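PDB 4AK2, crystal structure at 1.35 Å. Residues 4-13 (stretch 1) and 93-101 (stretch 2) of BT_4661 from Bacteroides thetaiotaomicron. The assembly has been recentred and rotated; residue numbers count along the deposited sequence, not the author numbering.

Stretch 1, residues 4-13: PNYFTYFRYG
Stretch 2, residues 93-101: MVTATAGEG

The two stretches are held together by van der Waals packing, mostly of apolar side chains, with backbone atoms also in contact: aromatic rings from an irregular segment lie over one face of a β-strand, with no hydrogen bond between them among the modelled atoms. Stretch 2 is extended from M93 to A98, phi near -110° and psi near 130°, so its side chains alternate: V94, A96 and A98 point toward stretch 1, while M93, T95 and T97 point away. Stretch 1 runs roughly antiparallel to it, the end-to-end directions 162° apart. It is mostly loop, with a short strand at F10 and R11. The CA atoms are 5.2 Å apart at N5 and A98 but 8.0 Å at F10 and A96, and this widening gap is filled by rings.

F7 (phi/psi -154/173°, chi1 p, 76°, chi2 -67°) brings CE1 to 3.9 Å from A98 CB and CZ to 4.0 Å from A96 CB; its edge meets the backbone, CZ lying 3.4 Å from A96 O. F10 (-134/172°, chi1 p, 51°, chi2 85°) repeats the pattern: CD2 is 3.8 Å from A96 CB, CZ is 3.7 Å from V94 CG1, and V94 O sits at the ring edge, 3.5 Å from CZ. The small methyl of A96 thus serves both phenylalanines. V94 (chi1 t) also reaches Y12 (-102/-21°, chi1 m, -77°, chi2 79°), whose OH is 3.7 Å from V94 CG1; that buried hydroxyl is hydrogen-bonded elsewhere in the structure.

At the other end, A98's small methyl fits between close backbones, N5 O lying 3.4 Å from A98 CB. Partly exposed N5 (-90/-8°, chi1 m, -66°, chi2 -40°) suits an amide: ND2 is hydrogen-bonded just beyond the stretches, and OD1 lies 3.4 Å from G99 CA. Glycine suits phi/psi 83/-170°: a CB would jam against the preceding carbonyl and fall 2.1 Å from N5 ND2. Altogether 399 Å² is buried, summed over both sides.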

ATOM      1  N   PRO A   4      17.665 -20.007  20.554  1.00 33.76           N
ATOM      2  CA  PRO A   4      18.338 -20.234  19.256  1.00 36.97           C
ATOM      3  C   PRO A   4      17.531 -19.931  17.998  1.00 28.25           C
ATOM      4  O   PRO A   4      18.128 -19.627  16.953  1.00 32.70           O
ATOM      5  CB  PRO A   4      18.714 -21.728  19.299  1.00 41.48           C
ATOM      6  CG  PRO A   4      17.943 -22.299  20.444  1.00 46.88           C
ATOM      7  CD  PRO A   4      17.854 -21.174  21.436  1.00 41.52           C
ATOM      8  N   ASN A   5      16.202 -20.010  18.086  1.00 29.91           N
ATOM      9  CA  ASN A   5      15.315 -19.695  16.957  1.00 26.69           C
ATOM     10  C   ASN A   5      14.911 -18.231  16.922  1.00 19.08           C
ATOM     11  O   ASN A   5      14.290 -17.775  15.971  1.00 21.66           O
ATOM     12  CB  ASN A   5      14.048 -20.530  17.039  1.00 28.04           C
ATOM     13  CG  ASN A   5      14.306 -21.999  16.863  1.00 27.46           C
ATOM     14  OD1 ASN A   5      15.119 -22.418  16.039  1.00 31.27           O
ATOM     15  ND2 ASN A   5      13.597 -22.786  17.629  1.00 36.24           N
ATOM     16  N   TYR A   6      15.256 -17.499  17.966  1.00 20.59           N
ATOM     17  CA  TYR A   6      14.824 -16.128  18.044  1.00 19.72           C
ATOM     18  C   TYR A   6      15.373 -15.264  16.899  1.00 20.14           C
ATOM     19  O   TYR A   6      16.561 -15.297  16.587  1.00 21.51           O
ATOM     20  CB  TYR A   6      15.158 -15.523  19.398  1.00 22.45           C
ATOM     21  CG  TYR A   6      14.503 -14.185  19.604  1.00 22.57           C
ATOM     22  CD1 TYR A   6      13.137 -14.075  19.879  1.00 25.36           C
ATOM     23  CD2 TYR A   6      15.248 -13.026  19.516  1.00 18.94           C
ATOM     24  CE1 TYR A   6      12.555 -12.837  20.072  1.00 25.45           C
ATOM     25  CE2 TYR A   6      14.663 -11.778  19.693  1.00 19.38           C
ATOM     26  CZ  TYR A   6      13.314 -11.688  19.960  1.00 21.95           C
ATOM     27  OH  TYR A   6      12.736 -10.475  20.158  1.00 21.90           O
ATOM     28  N   PHE A   7      14.478 -14.549  16.233  1.00 18.53           N
ATOM     29  CA  PHE A   7      14.889 -13.527  15.277  1.00 16.11           C
ATOM     30  C   PHE A   7      13.762 -12.509  15.199  1.00 15.73           C
ATOM     31  O   PHE A   7      12.674 -12.737  15.790  1.00 18.51           O
ATOM     32  CB  PHE A   7      15.290 -14.144  13.918  1.00 16.92           C
ATOM     33  CG  PHE A   7      14.133 -14.598  13.044  1.00 15.50           C
ATOM     34  CD1 PHE A   7      13.325 -15.663  13.408  1.00 16.46           C
ATOM     35  CD2 PHE A   7      13.877 -13.947  11.833  1.00 15.19           C
ATOM     36  CE1 PHE A   7      12.279 -16.050  12.588  1.00 17.43           C
ATOM     37  CE2 PHE A   7      12.832 -14.325  11.009  1.00 15.62           C
ATOM     38  CZ  PHE A   7      12.018 -15.390  11.393  1.00 15.90           C
ATOM     39  N   THR A   8      13.998 -11.411  14.490  1.00 15.77           N
ATOM     40  CA  THR A   8      12.987 -10.345  14.437  1.00 15.49           C
ATOM     41  C   THR A   8      12.622  -9.821  13.058  1.00 14.49           C
ATOM     42  O   THR A   8      11.605  -9.131  12.939  1.00 15.30           O
ATOM     43  CB  THR A   8      13.397  -9.138  15.293  1.00 17.61           C
ATOM     44  OG1 THR A   8      14.483  -8.459  14.639  1.00 16.61           O
ATOM     45  CG2 THR A   8      13.763  -9.578  16.700  1.00 19.24           C
ATOM     46  N   TYR A   9      13.409 -10.121  12.021  1.00 13.37           N
ATOM     47  CA  TYR A   9      13.101  -9.559  10.690  1.00 12.13           C
ATOM     48  C   TYR A   9      13.709 -10.396   9.567  1.00 12.53           C
ATOM     49  O   TYR A   9      14.714 -11.108   9.779  1.00 13.35           O
ATOM     50  CB  TYR A   9      13.500  -8.054  10.540  1.00 13.35           C
ATOM     51  CG  TYR A   9      14.994  -7.866  10.409  1.00 13.04           C
ATOM     52  CD1 TYR A   9      15.621  -7.951   9.162  1.00 13.77           C
ATOM     53  CD2 TYR A   9      15.800  -7.609  11.536  1.00 15.51           C
ATOM     54  CE1 TYR A   9      17.002  -7.796   9.030  1.00 15.47           C
ATOM     55  CE2 TYR A   9      17.178  -7.458  11.412  1.00 16.99           C
ATOM     56  CZ  TYR A   9      17.774  -7.532  10.172  1.00 15.19           C
ATOM     57  OH  TYR A   9      19.120  -7.375  10.062  1.00 20.03           O
ATOM     58  N   PHE A  10      13.150 -10.224   8.361  1.00 12.97           N
ATOM     59  CA  PHE A  10      13.837 -10.525   7.116  1.00 12.02           C
ATOM     60  C   PHE A  10      13.588  -9.342   6.206  1.00 11.42           C
ATOM     61  O   PHE A  10      12.774  -8.441   6.557  1.00 11.85           O
ATOM     62  CB  PHE A  10      13.277 -11.832   6.477  1.00 12.60           C
ATOM     63  CG  PHE A  10      11.792 -11.856   6.360  1.00 11.16           C
ATOM     64  CD1 PHE A  10      11.155 -11.285   5.262  1.00 11.54           C
ATOM     65  CD2 PHE A  10      11.029 -12.437   7.359  1.00 12.63           C
ATOM     66  CE1 PHE A  10       9.750 -11.307   5.147  1.00 12.64           C
ATOM     67  CE2 PHE A  10       9.628 -12.467   7.277  1.00 13.40           C
ATOM     68  CZ  PHE A  10       8.999 -11.896   6.172  1.00 12.86           C
ATOM     69  N   ARG A  11      14.263  -9.304   5.058  1.00 10.83           N
ATOM     70  CA  ARG A  11      13.974  -8.266   4.068  1.00 11.12           C
ATOM     71  C   ARG A  11      14.065  -8.890   2.690  1.00 10.69           C
ATOM     72  O   ARG A  11      14.988  -9.690   2.439  1.00 12.84           O
ATOM     73  CB  ARG A  11      14.956  -7.063   4.122  1.00 13.19           C
ATOM     74  CG  ARG A  11      15.126  -6.458   5.483  1.00 13.68           C
ATOM     75  CD  ARG A  11      15.986  -5.193   5.472  1.00 16.05           C
ATOM     76  NE  ARG A  11      16.105  -4.670   6.839  1.00 19.36           N
ATOM     77  CZ  ARG A  11      17.236  -4.642   7.545  1.00 21.32           C
ATOM     78  NH1 ARG A  11      18.386  -5.037   7.007  1.00 22.34           N
ATOM     79  NH2 ARG A  11      17.219  -4.207   8.796  1.00 25.35           N
ATOM     80  N   TYR A  12      13.199  -8.420   1.802  1.00 11.58           N
ATOM     81  CA  TYR A  12      13.289  -8.648   0.388  1.00 11.83           C
ATOM     82  C   TYR A  12      13.863  -7.417  -0.357  1.00 10.87           C
ATOM     83  O   TYR A  12      14.357  -7.558  -1.476  1.00 13.47           O
ATOM     84  CB  TYR A  12      11.921  -8.935  -0.197  1.00 12.06           C
ATOM     85  CG  TYR A  12      11.417 -10.350   0.069  1.00 10.87           C
ATOM     86  CD1 TYR A  12      10.870 -10.685   1.305  1.00 11.47           C
ATOM     87  CD2 TYR A  12      11.492 -11.358  -0.918  1.00 11.97           C
ATOM     88  CE1 TYR A  12      10.389 -11.955   1.577  1.00 12.05           C
ATOM     89  CE2 TYR A  12      10.967 -12.647  -0.664  1.00 13.75           C
ATOM     90  CZ  TYR A  12      10.463 -12.946   0.595  1.00 13.34           C
ATOM     91  OH  TYR A  12       9.961 -14.202   0.874  1.00 14.76           O
ATOM     92  N   GLY A  13      13.791  -6.212   0.249  1.00 10.84           N
ATOM     93  CA  GLY A  13      14.220  -5.016  -0.484  1.00 11.84           C
ATOM     94  C   GLY A  13      13.248  -4.581  -1.561  1.00 11.17           C
ATOM     95  O   GLY A  13      12.039  -4.702  -1.409  1.00 11.79           O
ATOM     96  N   MET A  93       1.328 -11.233   2.647  1.00 13.54           N
ATOM     97  CA  MET A  93       2.004 -11.377   3.924  1.00 13.61           C
ATOM     98  C   MET A  93       2.906 -12.604   3.860  1.00 12.99           C
ATOM     99  O   MET A  93       2.424 -13.713   3.560  1.00 14.18           O
ATOM    100  CB  MET A  93       1.000 -11.510   5.075  1.00 15.41           C
ATOM    101  CG  MET A  93       0.223 -10.239   5.378  1.00 17.30           C
ATOM    102  SD  MET A  93       1.233  -8.834   5.983  1.00 17.86           S
ATOM    103  CE  MET A  93       1.892  -9.583   7.457  1.00 19.79           C
ATOM    104  N   VAL A  94       4.210 -12.388   4.113  1.00 13.12           N
ATOM    105  CA  VAL A  94       5.198 -13.462   4.195  1.00 13.55           C
ATOM    106  C   VAL A  94       5.444 -13.825   5.619  1.00 12.92           C
ATOM    107  O   VAL A  94       5.636 -12.905   6.452  1.00 13.82           O
ATOM    108  CB  VAL A  94       6.500 -13.110   3.487  1.00 12.67           C
ATOM    109  CG1 VAL A  94       7.536 -14.203   3.694  1.00 13.74           C
ATOM    110  CG2 VAL A  94       6.219 -12.856   2.027  1.00 14.55           C
ATOM    111  N   THR A  95       5.363 -15.128   5.921  1.00 13.97           N
ATOM    112  CA  THR A  95       5.748 -15.586   7.267  1.00 14.17           C
ATOM    113  C   THR A  95       6.991 -16.439   7.160  1.00 14.83           C
ATOM    114  O   THR A  95       7.053 -17.341   6.310  1.00 17.08           O
ATOM    115  CB  THR A  95       4.598 -16.383   7.919  1.00 16.65           C
ATOM    116  OG1 THR A  95       3.461 -15.527   8.015  1.00 17.20           O
ATOM    117  CG2 THR A  95       4.947 -16.845   9.318  1.00 18.34           C
ATOM    118  N   ALA A  96       8.002 -16.125   7.956  1.00 15.71           N
ATOM    119  CA  ALA A  96       9.187 -16.965   8.072  1.00 15.35           C
ATOM    120  C   ALA A  96       9.263 -17.561   9.462  1.00 14.63           C
ATOM    121  O   ALA A  96       9.112 -16.830  10.454  1.00 17.13           O
ATOM    122  CB  ALA A  96      10.413 -16.137   7.781  1.00 14.97           C
ATOM    123  N   THR A  97       9.505 -18.875   9.538  1.00 16.18           N
ATOM    124  CA  THR A  97       9.561 -19.540  10.820  1.00 16.71           C
ATOM    125  C   THR A  97      10.900 -20.231  10.996  1.00 18.06           C
ATOM    126  O   THR A  97      11.353 -20.958  10.103  1.00 18.78           O
ATOM    127  CB  THR A  97       8.411 -20.560  10.958  1.00 21.60           C
ATOM    128  OG1 THR A  97       7.176 -19.861  10.837  1.00 21.91           O
ATOM    129  CG2 THR A  97       8.442 -21.290  12.339  1.00 21.39           C
ATOM    130  N   ALA A  98      11.504 -19.974  12.154  1.00 18.97           N
ATOM    131  CA  ALA A  98      12.741 -20.631  12.580  1.00 19.82           C
ATOM    132  C   ALA A  98      12.403 -21.701  13.613  1.00 23.79           C
ATOM    133  O   ALA A  98      11.726 -21.438  14.614  1.00 26.02           O
ATOM    134  CB  ALA A  98      13.713 -19.619  13.196  1.00 20.39           C
ATOM    135  N   GLY A  99      12.872 -22.914  13.379  1.00 27.28           N
ATOM    136  CA  GLY A  99      12.656 -23.976  14.354  1.00 29.27           C
ATOM    137  C   GLY A  99      11.307 -24.669  14.269  1.00 34.12           C
ATOM    138  O   GLY A  99      10.562 -24.471  13.306  1.00 37.13           O
ATOM    139  N   GLU A 100      11.006 -25.491  15.277  1.00 36.92           N
ATOM    140  CA  GLU A 100       9.785 -26.293  15.326  1.00 43.38           C
ATOM    141  C   GLU A 100       9.302 -26.406  16.772  1.00 46.90           C
ATOM    142  O   GLU A 100      10.078 -26.219  17.709  1.00 49.65           O
ATOM    143  CB  GLU A 100      10.038 -27.700  14.761  1.00 45.51           C
ATOM    144  N   GLY A 101       8.017 -26.705  16.941  1.00 48.69           N
ATOM    145  CA  GLY A 101       7.444 -26.941  18.259  1.00 46.08           C
ATOM    146  C   GLY A 101       7.317 -25.689  19.094  1.00 48.89           C
ATOM    147  O   GLY A 101       7.126 -24.586  18.563  1.00 47.79           O
TER